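Local coordinates for SAM dependent methyltransferase (Aquifex aeolicus, PDB 3DH0), which binds S-adenosylmethionine and probably acts as a methyltransferase that uses it as methyl donor, at residues Pro9-Ile12 with Lys13-Asp16; Asp69-Glu72 with Glu73-Asn76. All coordinates share one frame; numbering follows the deposited sequence.

Contact 1: Pro9-Ile12 with Lys13-Asp16; sequences PSKI and KKLD. With SAM (S-adenosylmethionine), chain C.
Two first torsions aim the branches of I12 and L15 at each other: I12 has CG1 opposite its backbone N (chi1 -162°), while L15 has CG opposite its own carbonyl carbon (chi1 -59°). CG1 of I12 then lies 4.2 Å from CD1 of L15, a loose apolar touch alongside. CD2 of L15 is the methyl closer to the cofactor, 3.6 Å from CB of the S-adenosylmethionine, in its methionine part. L15 is buried there, with F7 and A48 against it. I12 also rests on A48, and on Y77 of helix 72-85.

Backbone hydrogen bonds hold this shape. K14 N donates to K11 O at 2.7 Å, and L15 N to I12 O at 2.8 Å, both spanning three residues as in a 3-10 turn. A weak bond from D16 N, at 3.3 Å, also goes to I12 O.

On the outer side, K11 and K14 run side by side in the same direction, with CE of K11 3.9 Å from NZ of K14. K13 and D16 form a long ion pair, NZ to OD2 at 3.7 Å. Both hydrogen-bond to the hydroxyl of Y77, and D16 has a salt bridge with K81, which fastens the loop to helix 72-85.

The result is an N-terminal loop of tight, 3-10-like turns laid over the cofactor site of a Rossmann-like methyltransferase, with L15 lining the pocket and the lysines on the surface.

Contact 2: Asp69-Glu72 with Glu73-Asn76; sequences DVQE and EMVN. With SAM (S-adenosylmethionine), chain C.
D69 meets M74 where the loop after strand 64-69 turns into helix 72-85, the place where Rossmann-like methyltransferases commonly carry an acidic residue for the ribose of S-adenosylmethionine. Hydrogen bonds come first. The carboxylate of D69 takes both ribose hydroxyls, O2' on OD1 at 2.5 Å and O3' on OD2 at 3.2 Å. OD1 also accepts from Q71 N at 3.1 Å, nearly straight at 169° and on the anti side of the carboxylate, which closes an Asx turn. G47 N, in another loop, donates to OD2, so protein N-H groups brace both oxygens. With an alanine in place of D69, the two ribose hydroxyls would be likely to lose their carboxylate acceptors, and the N-H groups of Q71 and G47 theirs.

Q71 is the N-cap residue, and the first helical bond runs from V75 N to Q71 O at 3.0 Å; N76 N repeats it on E72 O.

Van der Waals contacts fill in round these bonds. M74 sets CB 3.6 Å from D69 OD2, and its chain, bent at chi2 and chi3, carries CE to 3.4 Å from the ribose O3'. V70 lays its methyls over one face of the adenine, CG1 standing 3.4 Å from C6. CG2 of V75 packs near the carbonyl of D69, while V75 itself leans on V92 and K94 of the neighbouring strand.

One water serves the start of the helix: it accepts from E72 N at 2.6 Å and donates weakly to OE2 of E73.

In the fold
Contact 1 comes first along the chain, in the N-terminal loop ahead of helix 26-33; contact 2 follows later, at the junction of strand 64-69 and helix 72-85. Their centres are about 12 Å apart, on the same side of the chain's centre, and the two meet directly: P9 packs on Q71, E73 and M74, and CD1 of I12 lies 4.0 Å from CG of M74. Both touch S-adenosylmethionine, contact 1 at its methionine part and contact 2 at its ribose and adenine. Part of the pocket is thus made by the end of inner strand 64-69 and the turn into helix 72-85, and part by an N-terminal loop lying against that helix.

Contact 1: Pro9-Ile12 with Lys13-Asp16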
ATOM      1  N   PRO A   9       6.238   9.998 -12.792  1.00 30.44           N
ATOM      2  CA  PRO A   9       6.794   8.870 -13.533  1.00 29.78           C
ATOM      3  C   PRO A   9       8.290   8.948 -13.887  1.00 30.03           C
ATOM      4  O   PRO A   9       8.965   7.917 -13.920  1.00 31.15           O
ATOM      5  CB  PRO A   9       5.911   8.818 -14.772  1.00 29.96           C
ATOM      6  CG  PRO A   9       4.598   9.224 -14.243  1.00 31.40           C
ATOM      7  CD  PRO A   9       4.919  10.378 -13.330  1.00 30.99           C
ATOM      8  N   SER A  10       8.821  10.141 -14.150  1.00 28.65           N
ATOM      9  CA  SER A  10      10.239  10.233 -14.509  1.00 28.33           C
ATOM     10  C   SER A  10      11.183  10.166 -13.305  1.00 27.99           C
ATOM     11  O   SER A  10      12.403  10.160 -13.465  1.00 26.35           O
ATOM     12  CB  SER A  10      10.516  11.504 -15.323  1.00 27.42           C
ATOM     13  OG  SER A  10      10.457  12.662 -14.512  1.00 29.74           O
ATOM     14  N   LYS A  11      10.610  10.108 -12.106  1.00 27.71           N
ATOM     15  CA  LYS A  11      11.389  10.029 -10.877  1.00 27.40           C
ATOM     16  C   LYS A  11      11.300   8.632 -10.274  1.00 27.30           C
ATOM     17  O   LYS A  11      11.782   8.396  -9.170  1.00 26.23           O
ATOM     18  CB  LYS A  11      10.858  11.026  -9.843  1.00 28.02           C
ATOM     19  CG  LYS A  11      11.142  12.493 -10.105  1.00 28.21           C
ATOM     20  CD  LYS A  11      10.541  13.338  -8.990  1.00 27.51           C
ATOM     21  CE  LYS A  11      11.140  14.739  -8.949  1.00 29.74           C
ATOM     22  NZ  LYS A  11      10.938  15.474 -10.220  1.00 28.67           N
ATOM     23  N   ILE A  12      10.684   7.708 -11.002  1.00 27.54           N
ATOM     24  CA  ILE A  12      10.484   6.345 -10.518  1.00 27.98           C
ATOM     25  C   ILE A  12      11.669   5.633  -9.862  1.00 28.05           C
ATOM     26  O   ILE A  12      11.477   4.791  -8.986  1.00 28.26           O
ATOM     27  CB  ILE A  12       9.950   5.427 -11.635  1.00 28.81           C
ATOM     28  CG1 ILE A  12       9.342   4.172 -11.009  1.00 28.65           C
ATOM     29  CG2 ILE A  12      11.080   5.033 -12.582  1.00 27.50           C
ATOM     30  CD1 ILE A  12       8.417   3.436 -11.923  1.00 29.51           C
ATOM     31  N   LYS A  13      12.884   5.961 -10.278  1.00 27.80           N
ATOM     32  CA  LYS A  13      14.060   5.323  -9.710  1.00 26.63           C
ATOM     33  C   LYS A  13      14.169   5.664  -8.233  1.00 27.25           C
ATOM     34  O   LYS A  13      14.860   4.984  -7.476  1.00 28.32           O
ATOM     35  CB  LYS A  13      15.311   5.784 -10.452  1.00 26.54           C
ATOM     36  CG  LYS A  13      16.147   4.657 -11.000  1.00 23.75           C
ATOM     37  CD  LYS A  13      15.389   3.856 -12.023  1.00 23.57           C
ATOM     38  CE  LYS A  13      16.118   2.555 -12.322  1.00 27.08           C
ATOM     39  NZ  LYS A  13      16.294   1.723 -11.094  1.00 25.84           N
ATOM     40  N   LYS A  14      13.490   6.733  -7.828  1.00 26.19           N
ATOM     41  CA  LYS A  14      13.496   7.147  -6.435  1.00 25.31           C
ATOM     42  C   LYS A  14      12.649   6.173  -5.629  1.00 25.05           C
ATOM     43  O   LYS A  14      12.747   6.106  -4.407  1.00 24.46           O
ATOM     44  CB  LYS A  14      12.925   8.555  -6.290  1.00 26.57           C
ATOM     45  CG  LYS A  14      13.938   9.680  -6.306  1.00 29.87           C
ATOM     46  CD  LYS A  14      13.222  11.006  -6.031  1.00 35.38           C
ATOM     47  CE  LYS A  14      14.184  12.200  -5.955  1.00 38.25           C
ATOM     48  NZ  LYS A  14      13.519  13.548  -6.133  1.00 36.13           N
ATOM     49  N   LEU A  15      11.806   5.421  -6.322  1.00 23.17           N
ATOM     50  CA  LEU A  15      10.956   4.448  -5.662  1.00 24.49           C
ATOM     51  C   LEU A  15      11.631   3.070  -5.656  1.00 25.48           C
ATOM     52  O   LEU A  15      11.311   2.213  -4.843  1.00 25.15           O
ATOM     53  CB  LEU A  15       9.611   4.377  -6.378  1.00 24.60           C
ATOM     54  CG  LEU A  15       8.813   5.687  -6.460  1.00 26.38           C
ATOM     55  CD1 LEU A  15       7.608   5.516  -7.399  1.00 22.60           C
ATOM     56  CD2 LEU A  15       8.379   6.112  -5.058  1.00 24.82           C
ATOM     57  N   ASP A  16      12.589   2.881  -6.553  1.00 25.92           N
ATOM     58  CA  ASP A  16      13.306   1.617  -6.670  1.00 26.96           C
ATOM     59  C   ASP A  16      14.722   1.786  -6.094  1.00 27.67           C
ATOM     60  O   ASP A  16      15.717   1.406  -6.707  1.00 26.60           O
ATOM     61  CB  ASP A  16      13.355   1.215  -8.156  1.00 26.61           C
ATOM     62  CG  ASP A  16      13.542  -0.275  -8.360  1.00 26.10           C
ATOM     63  OD1 ASP A  16      13.242  -1.041  -7.422  1.00 25.32           O
ATOM     64  OD2 ASP A  16      13.975  -0.682  -9.461  1.00 23.78           O
TER
HETATM   65  N   SAM C 220       4.411   2.407  -2.639  1.00 36.37           N
HETATM   66  CA  SAM C 220       5.534   2.556  -3.615  1.00 37.77           C
HETATM   67  C   SAM C 220       6.829   2.063  -3.011  1.00 39.30           C
HETATM   68  O   SAM C 220       6.814   1.631  -1.858  1.00 40.08           O
HETATM   69  OXT SAM C 220       7.851   2.139  -3.767  1.00 42.12           O
HETATM   70  CB  SAM C 220       5.680   4.022  -4.012  1.00 37.25           C
HETATM   71  CG  SAM C 220       4.344   4.584  -4.285  1.00 35.07           C
HETATM   72  SD  SAM C 220       4.157   6.319  -4.780  1.00 32.83           S
HETATM   73  CE  SAM C 220       4.553   7.202  -3.270  1.00 34.32           C
HETATM   74  C5' SAM C 220       2.436   6.409  -4.941  1.00 30.92           C
HETATM   75  C4' SAM C 220       1.853   5.743  -6.170  1.00 28.67           C
HETATM   76  O4' SAM C 220       0.446   5.893  -6.022  1.00 27.92           O
HETATM   77  C3' SAM C 220       2.133   6.517  -7.473  1.00 27.94           C
HETATM   78  O3' SAM C 220       3.022   5.652  -8.237  1.00 25.83           O
HETATM   79  C2' SAM C 220       0.806   6.614  -8.201  1.00 25.87           C
HETATM   80  O2' SAM C 220       0.758   6.335  -9.584  1.00 25.94           O
HETATM   81  C1' SAM C 220      -0.113   5.769  -7.264  1.00 27.95           C
HETATM   82  N9  SAM C 220      -1.491   6.194  -7.119  1.00 28.48           N
HETATM   83  C8  SAM C 220      -2.026   7.451  -6.915  1.00 28.94           C
HETATM   84  N7  SAM C 220      -3.318   7.447  -6.813  1.00 28.30           N
HETATM   85  C5  SAM C 220      -3.671   6.106  -6.958  1.00 28.79           C
HETATM   86  C6  SAM C 220      -4.926   5.430  -6.937  1.00 29.45           C
HETATM   87  N6  SAM C 220      -6.090   6.091  -6.758  1.00 28.65           N
HETATM   88  N1  SAM C 220      -4.935   4.052  -7.112  1.00 30.09           N
HETATM   89  C2  SAM C 220      -3.745   3.430  -7.290  1.00 29.55           C
HETATM   90  N3  SAM C 220      -2.522   3.970  -7.323  1.00 28.67           N
HETATM   91  C4  SAM C 220      -2.554   5.321  -7.147  1.00 28.08           C

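Contact 2: Asp69-Glu72 with Glu73-Asn76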
ATOM      1  N   ASP A  69      -2.013   0.313  -9.796  1.00 18.49           N
ATOM      2  CA  ASP A  69      -1.447   1.638  -9.920  1.00 17.78           C
ATOM      3  C   ASP A  69      -2.125   2.337 -11.080  1.00 18.67           C
ATOM      4  O   ASP A  69      -2.230   1.780 -12.168  1.00 16.79           O
ATOM      5  CB  ASP A  69       0.054   1.564 -10.166  1.00 18.41           C
ATOM      6  CG  ASP A  69       0.766   2.844  -9.770  1.00 20.54           C
ATOM      7  OD1 ASP A  69       0.364   3.919 -10.253  1.00 22.43           O
ATOM      8  OD2 ASP A  69       1.720   2.780  -8.974  1.00 20.16           O
ATOM      9  N   VAL A  70      -2.584   3.563 -10.835  1.00 20.58           N
ATOM     10  CA  VAL A  70      -3.267   4.370 -11.843  1.00 21.05           C
ATOM     11  C   VAL A  70      -2.381   4.774 -13.008  1.00 22.67           C
ATOM     12  O   VAL A  70      -2.890   5.061 -14.082  1.00 22.79           O
ATOM     13  CB  VAL A  70      -3.842   5.673 -11.252  1.00 22.77           C
ATOM     14  CG1 VAL A  70      -4.998   5.371 -10.303  1.00 21.83           C
ATOM     15  CG2 VAL A  70      -2.741   6.450 -10.546  1.00 21.12           C
ATOM     16  N   GLN A  71      -1.065   4.809 -12.808  1.00 24.47           N
ATOM     17  CA  GLN A  71      -0.162   5.197 -13.890  1.00 26.05           C
ATOM     18  C   GLN A  71       0.422   4.032 -14.677  1.00 27.21           C
ATOM     19  O   GLN A  71       1.034   3.127 -14.123  1.00 28.39           O
ATOM     20  CB  GLN A  71       0.947   6.097 -13.354  1.00 26.43           C
ATOM     21  CG  GLN A  71       0.426   7.444 -12.911  1.00 27.63           C
ATOM     22  CD  GLN A  71       1.523   8.457 -12.691  1.00 30.85           C
ATOM     23  OE1 GLN A  71       2.118   8.528 -11.617  1.00 29.95           O
ATOM     24  NE2 GLN A  71       1.805   9.251 -13.720  1.00 32.85           N
ATOM     25  N   GLU A  72       0.210   4.081 -15.990  1.00 27.63           N
ATOM     26  CA  GLU A  72       0.659   3.050 -16.903  1.00 26.80           C
ATOM     27  C   GLU A  72       2.165   2.809 -16.842  1.00 26.69           C
ATOM     28  O   GLU A  72       2.616   1.660 -16.896  1.00 26.16           O
ATOM     29  CB  GLU A  72       0.235   3.413 -18.336  1.00 28.69           C
ATOM     30  CG  GLU A  72       0.534   2.313 -19.363  1.00 32.06           C
ATOM     31  CD  GLU A  72       0.091   2.642 -20.780  1.00 33.70           C
ATOM     32  OE1 GLU A  72      -1.087   3.016 -20.982  1.00 34.30           O
ATOM     33  OE2 GLU A  72       0.922   2.501 -21.699  1.00 34.55           O
ATOM     34  N   GLU A  73       2.945   3.883 -16.731  1.00 25.52           N
ATOM     35  CA  GLU A  73       4.391   3.737 -16.671  1.00 24.60           C
ATOM     36  C   GLU A  73       4.816   2.972 -15.432  1.00 23.31           C
ATOM     37  O   GLU A  73       5.738   2.164 -15.485  1.00 22.75           O
ATOM     38  CB  GLU A  73       5.100   5.098 -16.728  1.00 26.40           C
ATOM     39  CG  GLU A  73       4.373   6.279 -16.121  1.00 29.39           C
ATOM     40  CD  GLU A  73       3.284   6.824 -17.033  1.00 31.48           C
ATOM     41  OE1 GLU A  73       3.502   6.827 -18.264  1.00 31.86           O
ATOM     42  OE2 GLU A  73       2.225   7.259 -16.527  1.00 31.29           O
ATOM     43  N   MET A  74       4.140   3.219 -14.318  1.00 21.17           N
ATOM     44  CA  MET A  74       4.455   2.515 -13.089  1.00 20.79           C
ATOM     45  C   MET A  74       4.034   1.055 -13.217  1.00 21.75           C
ATOM     46  O   MET A  74       4.700   0.150 -12.709  1.00 22.50           O
ATOM     47  CB  MET A  74       3.752   3.162 -11.896  1.00 19.80           C
ATOM     48  CG  MET A  74       4.571   4.229 -11.194  1.00 17.46           C
ATOM     49  SD  MET A  74       4.806   5.724 -12.138  1.00 17.77           S
ATOM     50  CE  MET A  74       4.829   6.902 -10.867  1.00 12.50           C
ATOM     51  N   VAL A  75       2.935   0.817 -13.912  1.00 21.18           N
ATOM     52  CA  VAL A  75       2.466  -0.544 -14.092  1.00 20.25           C
ATOM     53  C   VAL A  75       3.481  -1.377 -14.878  1.00 20.39           C
ATOM     54  O   VAL A  75       3.867  -2.467 -14.458  1.00 20.28           O
ATOM     55  CB  VAL A  75       1.104  -0.566 -14.819  1.00 19.38           C
ATOM     56  CG1 VAL A  75       0.664  -1.991 -15.057  1.00 16.76           C
ATOM     57  CG2 VAL A  75       0.063   0.186 -14.001  1.00 18.94           C
ATOM     58  N   ASN A  76       3.938  -0.861 -16.009  1.00 19.80           N
ATOM     59  CA  ASN A  76       4.881  -1.627 -16.803  1.00 20.45           C
ATOM     60  C   ASN A  76       6.246  -1.794 -16.153  1.00 20.23           C
ATOM     61  O   ASN A  76       6.931  -2.780 -16.383  1.00 20.54           O
ATOM     62  CB  ASN A  76       5.000  -1.024 -18.204  1.00 20.45           C
ATOM     63  CG  ASN A  76       3.699  -1.141 -19.003  1.00 22.78           C
ATOM     64  OD1 ASN A  76       3.080  -2.209 -19.060  1.00 22.47           O
ATOM     65  ND2 ASN A  76       3.284  -0.038 -19.623  1.00 21.88           N
TER
HETATM   66  N   SAM C 220       4.411   2.407  -2.639  1.00 36.37           N
HETATM   67  CA  SAM C 220       5.534   2.556  -3.615  1.00 37.77           C
HETATM   68  C   SAM C 220       6.829   2.063  -3.011  1.00 39.30           C
HETATM   69  O   SAM C 220       6.814   1.631  -1.858  1.00 40.08           O
HETATM   70  OXT SAM C 220       7.851   2.139  -3.767  1.00 42.12           O
HETATM   71  CB  SAM C 220       5.680   4.022  -4.012  1.00 37.25           C
HETATM   72  CG  SAM C 220       4.344   4.584  -4.285  1.00 35.07           C
HETATM   73  SD  SAM C 220       4.157   6.319  -4.780  1.00 32.83           S
HETATM   74  CE  SAM C 220       4.553   7.202  -3.270  1.00 34.32           C
HETATM   75  C5' SAM C 220       2.436   6.409  -4.941  1.00 30.92           C
HETATM   76  C4' SAM C 220       1.853   5.743  -6.170  1.00 28.67           C
HETATM   77  O4' SAM C 220       0.446   5.893  -6.022  1.00 27.92           O
HETATM   78  C3' SAM C 220       2.133   6.517  -7.473  1.00 27.94           C
HETATM   79  O3' SAM C 220       3.022   5.652  -8.237  1.00 25.83           O
HETATM   80  C2' SAM C 220       0.806   6.614  -8.201  1.00 25.87           C
HETATM   81  O2' SAM C 220       0.758   6.335  -9.584  1.00 25.94           O
HETATM   82  C1' SAM C 220      -0.113   5.769  -7.264  1.00 27.95           C
HETATM   83  N9  SAM C 220      -1.491   6.194  -7.119  1.00 28.48           N
HETATM   84  C8  SAM C 220      -2.026   7.451  -6.915  1.00 28.94           C
HETATM   85  N7  SAM C 220      -3.318   7.447  -6.813  1.00 28.30           N
HETATM   86  C5  SAM C 220      -3.671   6.106  -6.958  1.00 28.79           C
HETATM   87  C6  SAM C 220      -4.926   5.430  -6.937  1.00 29.45           C
HETATM   88  N6  SAM C 220      -6.090   6.091  -6.758  1.00 28.65           N
HETATM   89  N1  SAM C 220      -4.935   4.052  -7.112  1.00 30.09           N
HETATM   90  C2  SAM C 220      -3.745   3.430  -7.290  1.00 29.55           C
HETATM   91  N3  SAM C 220      -2.522   3.970  -7.323  1.00 28.67           N
HETATM   92  C4  SAM C 220      -2.554   5.321  -7.147  1.00 28.08           C
HETATM   93  O   HOH W   1      -0.906   6.219 -16.962  1.00 26.16           O